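Local coordinates for type III CBASS phage resistance system CD-NTase-associated protein Cap8 (Pseudomonas aeruginosa, PDB 6P8P), which is a HORMA-domain protein that probably regulates a bacterial cGAS-like CD-NTase in a type III CBASS system of immunity against bacteriophages, at residues I61-D66 against L96-M102; V46-L50 against W113-L118. The protein carries 2 engineered substitutions. All blocks are in the same frame, centred on the assembly; numbering follows the deposited sequence. Where two conformers were deposited one is given.

Contact 1: residues I61-D66 against L96-M102; sequences IVATCD and LKGDWGM. Engineered in segment 96-102: Met102 (natural residue Val).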
ATOM      1  N   ILE A  61      12.799   6.144  -8.154  1.00 17.74           N
ATOM      2  CA  ILE A  61      12.940   6.202  -6.705  1.00 15.93           C
ATOM      3  C   ILE A  61      14.295   6.824  -6.397  1.00 21.46           C
ATOM      4  O   ILE A  61      15.318   6.404  -6.951  1.00 20.27           O
ATOM      5  CB  ILE A  61      12.827   4.793  -6.102  1.00 16.30           C
ATOM      6  CG1 ILE A  61      11.436   4.239  -6.329  1.00 18.44           C
ATOM      7  CG2 ILE A  61      13.205   4.861  -4.629  1.00 18.29           C
ATOM      8  CD1 ILE A  61      11.340   2.722  -6.188  1.00 20.08           C
ATOM      9  N   VAL A  62      14.313   7.888  -5.601  1.00 16.64           N
ATOM     10  CA  VAL A  62      15.562   8.610  -5.351  1.00 16.76           C
ATOM     11  C   VAL A  62      15.925   8.572  -3.886  1.00 20.31           C
ATOM     12  O   VAL A  62      15.181   9.086  -3.048  1.00 20.44           O
ATOM     13  CB  VAL A  62      15.498  10.065  -5.824  1.00 17.59           C
ATOM     14  CG1 VAL A  62      16.849  10.735  -5.589  1.00 20.45           C
ATOM     15  CG2 VAL A  62      15.105  10.130  -7.289  1.00 23.38           C
ATOM     16  N   ALA A  63      17.088   8.002  -3.583  1.00 16.83           N
ATOM     17  CA  ALA A  63      17.652   8.028  -2.242  1.00 15.45           C
ATOM     18  C   ALA A  63      18.723   9.110  -2.176  1.00 20.69           C
ATOM     19  O   ALA A  63      19.530   9.240  -3.109  1.00 19.05           O
ATOM     20  CB  ALA A  63      18.266   6.673  -1.891  1.00 20.74           C
ATOM     21  N   THR A  64      18.675   9.910  -1.108  1.00 18.63           N
ATOM     22  CA  THR A  64      19.656  10.949  -0.804  1.00 19.84           C
ATOM     23  C   THR A  64      20.285  10.655   0.551  1.00 24.10           C
ATOM     24  O   THR A  64      19.668  10.047   1.429  1.00 21.68           O
ATOM     25  CB  THR A  64      19.016  12.344  -0.807  1.00 22.85           C
ATOM     26  OG1 THR A  64      17.897  12.386   0.080  1.00 24.70           O
ATOM     27  CG2 THR A  64      18.537  12.730  -2.203  1.00 24.23           C
ATOM     28  N   CYS A  65      21.532  11.082   0.727  1.00 24.95           N
ATOM     29  CA  CYS A  65      22.249  10.757   1.955  1.00 23.32           C
ATOM     30  C   CYS A  65      23.463  11.679   2.037  1.00 23.64           C
ATOM     31  O   CYS A  65      23.670  12.526   1.164  1.00 23.27           O
ATOM     32  CB  CYS A  65      22.689   9.294   1.975  1.00 21.71           C
ATOM     33  SG  CYS A  65      24.061   8.924   0.758  1.00 24.81           S
ATOM     34  N   ASP A  66      24.252  11.503   3.098  0.50 26.25           N
ATOM     35  CA  ASP A  66      25.603  12.076   3.183  0.50 29.76           C
ATOM     36  C   ASP A  66      26.490  11.256   2.244  0.50 26.15           C
ATOM     37  O   ASP A  66      27.183  10.311   2.639  0.50 29.81           O
ATOM     38  CB  ASP A  66      26.138  12.044   4.608  0.50 29.60           C
ATOM     39  CG  ASP A  66      27.605  12.432   4.692  0.50 30.63           C
ATOM     40  OD1 ASP A  66      28.097  13.111   3.769  0.50 29.98           O
ATOM     41  OD2 ASP A  66      28.265  12.037   5.680  0.50 27.58           O
ATOM     42  N   LEU A  96      22.273   5.179   2.491  1.00 19.77           N
ATOM     43  CA  LEU A  96      21.434   5.988   3.372  1.00 21.77           C
ATOM     44  C   LEU A  96      22.242   6.595   4.522  1.00 21.27           C
ATOM     45  O   LEU A  96      21.719   6.863   5.598  1.00 23.91           O
ATOM     46  CB  LEU A  96      20.269   5.165   3.906  1.00 27.08           C
ATOM     47  CG  LEU A  96      19.313   4.599   2.844  1.00 20.33           C
ATOM     48  CD1 LEU A  96      18.197   3.807   3.509  1.00 25.99           C
ATOM     49  CD2 LEU A  96      18.726   5.669   1.956  1.00 23.01           C
ATOM     50  N   LYS A  97      23.510   6.873   4.280  1.00 22.37           N
ATOM     51  CA  LYS A  97      24.378   7.411   5.320  1.00 23.99           C
ATOM     52  C   LYS A  97      23.864   8.747   5.839  1.00 22.48           C
ATOM     53  O   LYS A  97      23.483   9.630   5.059  1.00 25.05           O
ATOM     54  CB  LYS A  97      25.786   7.563   4.757  1.00 24.29           C
ATOM     55  CG  LYS A  97      26.829   7.948   5.806  1.00 26.85           C
ATOM     56  CD  LYS A  97      28.193   8.008   5.123  1.00 27.42           C
ATOM     57  CE  LYS A  97      29.312   8.016   6.154  1.00 37.66           C
ATOM     58  NZ  LYS A  97      29.092   9.072   7.166  1.00 47.68           N
ATOM     59  N   GLY A  98      23.847   8.890   7.163  1.00 30.01           N
ATOM     60  CA  GLY A  98      23.613  10.204   7.739  1.00 30.14           C
ATOM     61  C   GLY A  98      22.178  10.645   7.592  1.00 24.68           C
ATOM     62  O   GLY A  98      21.243   9.876   7.813  1.00 25.02           O
ATOM     63  N   ASP A  99      22.008  11.907   7.196  1.00 25.94           N
ATOM     64  CA  ASP A  99      20.698  12.555   7.062  1.00 30.57           C
ATOM     65  C   ASP A  99      20.098  12.131   5.721  1.00 23.23           C
ATOM     66  O   ASP A  99      20.209  12.810   4.700  1.00 29.21           O
ATOM     67  CB  ASP A  99      20.836  14.065   7.166  1.00 39.30           C
ATOM     68  CG  ASP A  99      19.518  14.778   7.016  1.00 48.54           C
ATOM     69  OD1 ASP A  99      18.472  14.150   7.217  1.00 37.56           O
ATOM     70  OD2 ASP A  99      19.531  15.975   6.690  1.00 44.21           O
ATOM     71  N   TRP A 100      19.458  10.975   5.731  1.00 20.88           N
ATOM     72  CA  TRP A 100      19.015  10.344   4.498  1.00 21.22           C
ATOM     73  C   TRP A 100      17.564  10.681   4.202  1.00 19.97           C
ATOM     74  O   TRP A 100      16.798  11.100   5.076  1.00 22.77           O
ATOM     75  CB  TRP A 100      19.196   8.823   4.580  1.00 21.32           C
ATOM     76  CG  TRP A 100      18.338   8.136   5.597  1.00 19.85           C
ATOM     77  CD1 TRP A 100      18.643   7.896   6.914  1.00 22.20           C
ATOM     78  CD2 TRP A 100      17.030   7.577   5.380  1.00 18.92           C
ATOM     79  NE1 TRP A 100      17.613   7.225   7.523  1.00 21.67           N
ATOM     80  CE2 TRP A 100      16.600   7.035   6.607  1.00 19.23           C
ATOM     81  CE3 TRP A 100      16.175   7.503   4.273  1.00 21.12           C
ATOM     82  CZ2 TRP A 100      15.374   6.405   6.747  1.00 25.42           C
ATOM     83  CZ3 TRP A 100      14.949   6.890   4.425  1.00 22.37           C
ATOM     84  CH2 TRP A 100      14.559   6.352   5.644  1.00 20.31           C
ATOM     85  N   GLY A 101      17.194  10.501   2.936  1.00 19.16           N
ATOM     86  CA  GLY A 101      15.809  10.641   2.534  1.00 19.17           C
ATOM     87  C   GLY A 101      15.553   9.782   1.325  1.00 25.78           C
ATOM     88  O   GLY A 101      16.474   9.284   0.671  1.00 18.58           O
ATOM     89  N   MET A 102      14.272   9.589   1.029  0.67 18.78           N
ATOM     90  CA  MET A 102      13.858   8.842  -0.145  0.67 13.43           C
ATOM     91  C   MET A 102      12.625   9.493  -0.744  0.67 19.51           C
ATOM     92  O   MET A 102      11.698   9.871  -0.021  0.67 22.03           O
ATOM     93  CB  MET A 102      13.548   7.377   0.182  0.67 19.31           C
ATOM     94  CG  MET A 102      14.744   6.526   0.418  0.67 27.95           C
ATOM     95  SD  MET A 102      14.280   4.814   0.520  0.67 29.60           S
ATOM     96  CE  MET A 102      13.621   4.523  -1.132  0.67 24.25           C
TER
HETATM   97  O   HOH W   1      18.744  13.466   2.288  1.00 36.61           O
HETATM   98  O   HOH W   2      27.206  11.165   8.152  1.00 42.68           O
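Leu96 opens the second segment by reaching back with its m,t side chain, so that CD2 lies 4.0 Å from CB of Ala63. Lys97 holds Asp66, two residues beyond the end of strand 61-64, at two points: its O accepts a hydrogen bond from Asp66 N (2.8 Å), and its side chain, extended up to a final m turn, brings NZ to 3.4 Å from Asp66 OD2, a long, weak salt bridge that a water reinforces by bonding to both charged atoms. Gly98 takes a positive phi as the chain turns, and Asp99 centres an inverse gamma turn; its O shares a second water with Thr64 OG1, while its carboxylate pairs with Arg124. At Trp100 the backbones close up, CA lying 3.2 Å from Thr64 O in a CA-H...O contact, and the indole leads away toward helix 35-42. Gly101 then forms the hydrogen-bonded antiparallel pair with Thr64, both N-to-O distances (Thr64 N to Gly101 O, Gly101 N to Thr64 O) being 2.9 Å. Engineered Met102 pairs with Ala63 without such bonds; Met102 CA makes a CA-H...O contact with Val62 O (3.2 Å) and its CE packs 3.5 Å from Ile61 CG2, on the sheet face covered by helix 17-29. Loop contacts thus run into regular antiparallel ladder pairing between two inner strands, 61-64 and 101-106, of the mixed beta-sheet in this HORMA domain.

Contact 2: residues V46-L50 against W113-L118; sequences VAASL and WVQSAL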
ATOM      1  N   VAL A  46       2.757   0.753   0.779  1.00 15.31           N
ATOM      2  CA  VAL A  46       2.677   1.899  -0.118  1.00 17.54           C
ATOM      3  C   VAL A  46       3.651   1.719  -1.278  1.00 18.38           C
ATOM      4  O   VAL A  46       3.310   1.925  -2.451  1.00 15.82           O
ATOM      5  CB  VAL A  46       2.947   3.207   0.657  1.00 20.70           C
ATOM      6  CG1 VAL A  46       2.990   4.376  -0.300  1.00 22.27           C
ATOM      7  CG2 VAL A  46       1.909   3.409   1.730  1.00 29.26           C
ATOM      8  N   ALA A  47       4.893   1.357  -0.966  1.00 15.83           N
ATOM      9  CA  ALA A  47       5.909   1.295  -2.007  1.00 15.27           C
ATOM     10  C   ALA A  47       5.586   0.225  -3.037  1.00 18.51           C
ATOM     11  O   ALA A  47       5.698   0.458  -4.251  1.00 16.13           O
ATOM     12  CB  ALA A  47       7.267   1.035  -1.364  1.00 18.32           C
ATOM     13  N   ALA A  48       5.160  -0.954  -2.570  1.00 16.27           N
ATOM     14  CA  ALA A  48       4.734  -1.999  -3.490  1.00 15.19           C
ATOM     15  C   ALA A  48       3.533  -1.562  -4.311  1.00 16.17           C
ATOM     16  O   ALA A  48       3.422  -1.899  -5.490  1.00 15.51           O
ATOM     17  CB  ALA A  48       4.443  -3.282  -2.707  1.00 17.00           C
ATOM     18  N   SER A  49       2.604  -0.827  -3.711  1.00 15.69           N
ATOM     19  CA  SER A  49       1.469  -0.336  -4.483  1.00 13.74           C
ATOM     20  C   SER A  49       1.921   0.513  -5.658  1.00 15.25           C
ATOM     21  O   SER A  49       1.412   0.369  -6.776  1.00 15.20           O
ATOM     22  CB  SER A  49       0.541   0.481  -3.569  1.00 15.41           C
ATOM     23  OG  SER A  49      -0.564   1.059  -4.275  1.00 20.05           O
ATOM     24  N   LEU A  50       2.882   1.396  -5.414  1.00 15.86           N
ATOM     25  CA  LEU A  50       3.380   2.280  -6.460  1.00 14.36           C
ATOM     26  C   LEU A  50       4.135   1.501  -7.529  1.00 16.40           C
ATOM     27  O   LEU A  50       4.047   1.819  -8.715  1.00 15.60           O
ATOM     28  CB  LEU A  50       4.291   3.348  -5.839  1.00 14.07           C
ATOM     29  CG  LEU A  50       3.614   4.327  -4.895  1.00 16.35           C
ATOM     30  CD1 LEU A  50       4.670   5.135  -4.133  1.00 19.00           C
ATOM     31  CD2 LEU A  50       2.655   5.219  -5.641  1.00 19.10           C
ATOM     32  N   TRP A 113      -3.580  10.113  -0.839  1.00 19.93           N
ATOM     33  CA  TRP A 113      -3.560   8.969   0.062  1.00 17.41           C
ATOM     34  C   TRP A 113      -2.137   8.482   0.299  1.00 17.05           C
ATOM     35  O   TRP A 113      -1.789   8.108   1.424  1.00 19.22           O
ATOM     36  CB  TRP A 113      -4.478   7.855  -0.457  1.00 20.17           C
ATOM     37  CG  TRP A 113      -3.940   6.841  -1.430  1.00 19.25           C
ATOM     38  CD1 TRP A 113      -4.180   6.781  -2.781  1.00 16.43           C
ATOM     39  CD2 TRP A 113      -3.143   5.692  -1.111  1.00 18.00           C
ATOM     40  NE1 TRP A 113      -3.544   5.678  -3.314  1.00 21.04           N
ATOM     41  CE2 TRP A 113      -2.901   5.003  -2.310  1.00 21.02           C
ATOM     42  CE3 TRP A 113      -2.585   5.200   0.072  1.00 18.76           C
ATOM     43  CZ2 TRP A 113      -2.150   3.825  -2.356  1.00 21.18           C
ATOM     44  CZ3 TRP A 113      -1.862   4.038   0.022  1.00 23.26           C
ATOM     45  CH2 TRP A 113      -1.629   3.378  -1.184  1.00 20.53           C
ATOM     46  N   VAL A 114      -1.288   8.540  -0.723  1.00 17.84           N
ATOM     47  CA  VAL A 114       0.063   8.008  -0.567  1.00 14.76           C
ATOM     48  C   VAL A 114       0.857   8.837   0.422  1.00 16.87           C
ATOM     49  O   VAL A 114       1.567   8.286   1.262  1.00 16.47           O
ATOM     50  CB  VAL A 114       0.742   7.920  -1.939  1.00 14.30           C
ATOM     51  CG1 VAL A 114       2.229   7.674  -1.769  1.00 18.00           C
ATOM     52  CG2 VAL A 114       0.101   6.819  -2.732  1.00 16.11           C
ATOM     53  N   GLN A 115       0.802  10.169   0.318  1.00 17.62           N
ATOM     54  CA  GLN A 115       1.596  10.990   1.227  1.00 16.03           C
ATOM     55  C   GLN A 115       1.131  10.818   2.665  1.00 21.48           C
ATOM     56  O   GLN A 115       1.957  10.733   3.581  1.00 20.22           O
ATOM     57  CB  GLN A 115       1.552  12.462   0.797  1.00 16.69           C
ATOM     58  CG  GLN A 115       2.230  12.678  -0.561  1.00 19.12           C
ATOM     59  CD  GLN A 115       2.373  14.136  -0.961  1.00 30.08           C
ATOM     60  OE1 GLN A 115       3.401  14.559  -1.522  1.00 30.64           O
ATOM     61  NE2 GLN A 115       1.342  14.910  -0.696  1.00 21.07           N
ATOM     62  N   SER A 116      -0.191  10.703   2.877  1.00 20.96           N
ATOM     63  CA  SER A 116      -0.701  10.436   4.220  1.00 19.16           C
ATOM     64  C   SER A 116      -0.252   9.079   4.738  1.00 19.17           C
ATOM     65  O   SER A 116       0.099   8.946   5.911  1.00 24.79           O
ATOM     66  CB  SER A 116      -2.231  10.526   4.232  1.00 26.52           C
ATOM     67  OG  SER A 116      -2.654  11.842   3.993  1.00 29.47           O
ATOM     68  N   ALA A 117      -0.306   8.050   3.900  1.00 19.25           N
ATOM     69  CA  ALA A 117       0.117   6.719   4.307  1.00 20.69           C
ATOM     70  C   ALA A 117       1.590   6.692   4.668  1.00 20.82           C
ATOM     71  O   ALA A 117       1.987   6.004   5.613  1.00 22.73           O
ATOM     72  CB  ALA A 117      -0.180   5.712   3.199  1.00 20.12           C
ATOM     73  N   LEU A 118       2.425   7.401   3.912  1.00 19.33           N
ATOM     74  CA  LEU A 118       3.845   7.421   4.233  1.00 16.59           C
ATOM     75  C   LEU A 118       4.101   8.144   5.545  1.00 18.66           C
ATOM     76  O   LEU A 118       4.969   7.735   6.330  1.00 20.32           O
ATOM     77  CB  LEU A 118       4.626   8.101   3.111  1.00 17.83           C
ATOM     78  CG  LEU A 118       4.745   7.309   1.835  1.00 15.95           C
ATOM     79  CD1 LEU A 118       5.486   8.112   0.747  1.00 16.08           C
ATOM     80  CD2 LEU A 118       5.497   5.989   2.028  1.00 15.85           C
TER
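Val46 is the knob of this helix-helix contact, sitting in a hole made by Trp113, Val114, Ala117 and Leu118. In its t rotamer the two methyls split the hole: CG1 lies 3.7 Å from Val114 CG1 and 3.8 Å from Leu118 CD2, whereas CG2 is 3.4 Å from Ala117 CB and 4.2 Å from Trp113 CZ3. Because Ala117 offers just a methyl, the valine can come that close. The axes of segments 46-50 and 113-118 run roughly antiparallel, at 152°, and come within 11.0 Å, so longer side chains bridge much of the gap. Leu50 and Leu118, both m,t, leave their helices sideways but end nearer the partner; Leu50 CD2 reaches 4.2 Å from Val114 CG2, and both leucines also rest on the sheet below. Trp113, with chi1 at 87° (p), swings its indole back toward helix 44-52, where Ser49 OG meets the ring edge 3.7 Å from CZ2. The polar ends are engaged elsewhere: Trp113 NE1 bonds to Gln110, and Ser49 OG, with chi1 t, to Ser49 of the second subunit. What joins these two segments is therefore apolar and shape-dependent, a buried fit of branched valine and leucine side chains, an alanine methyl and an indole, while the Ser49 hydroxyl at its border bonds across the subunit interface.

From the N terminus the chain reaches helix 44-52, the first side of contact 2, and, after a short loop, enters strand 61-64, the first side of contact 1. Strand 69-75 and helix 77-82 follow before the chain returns at 96-102, closing the shorter loop as contact 1. Strand 101-106 then leads into helix 111-119, whose packing on 46-50 closes the longer loop as contact 2. The two loops are thus concentric rather than crossed. Contact 1 joins neighbouring strands within the sheet, and contact 2 joins two helices laid against it; their centres are 18 Å apart, and their nearest atoms, about 6 Å apart, do not touch.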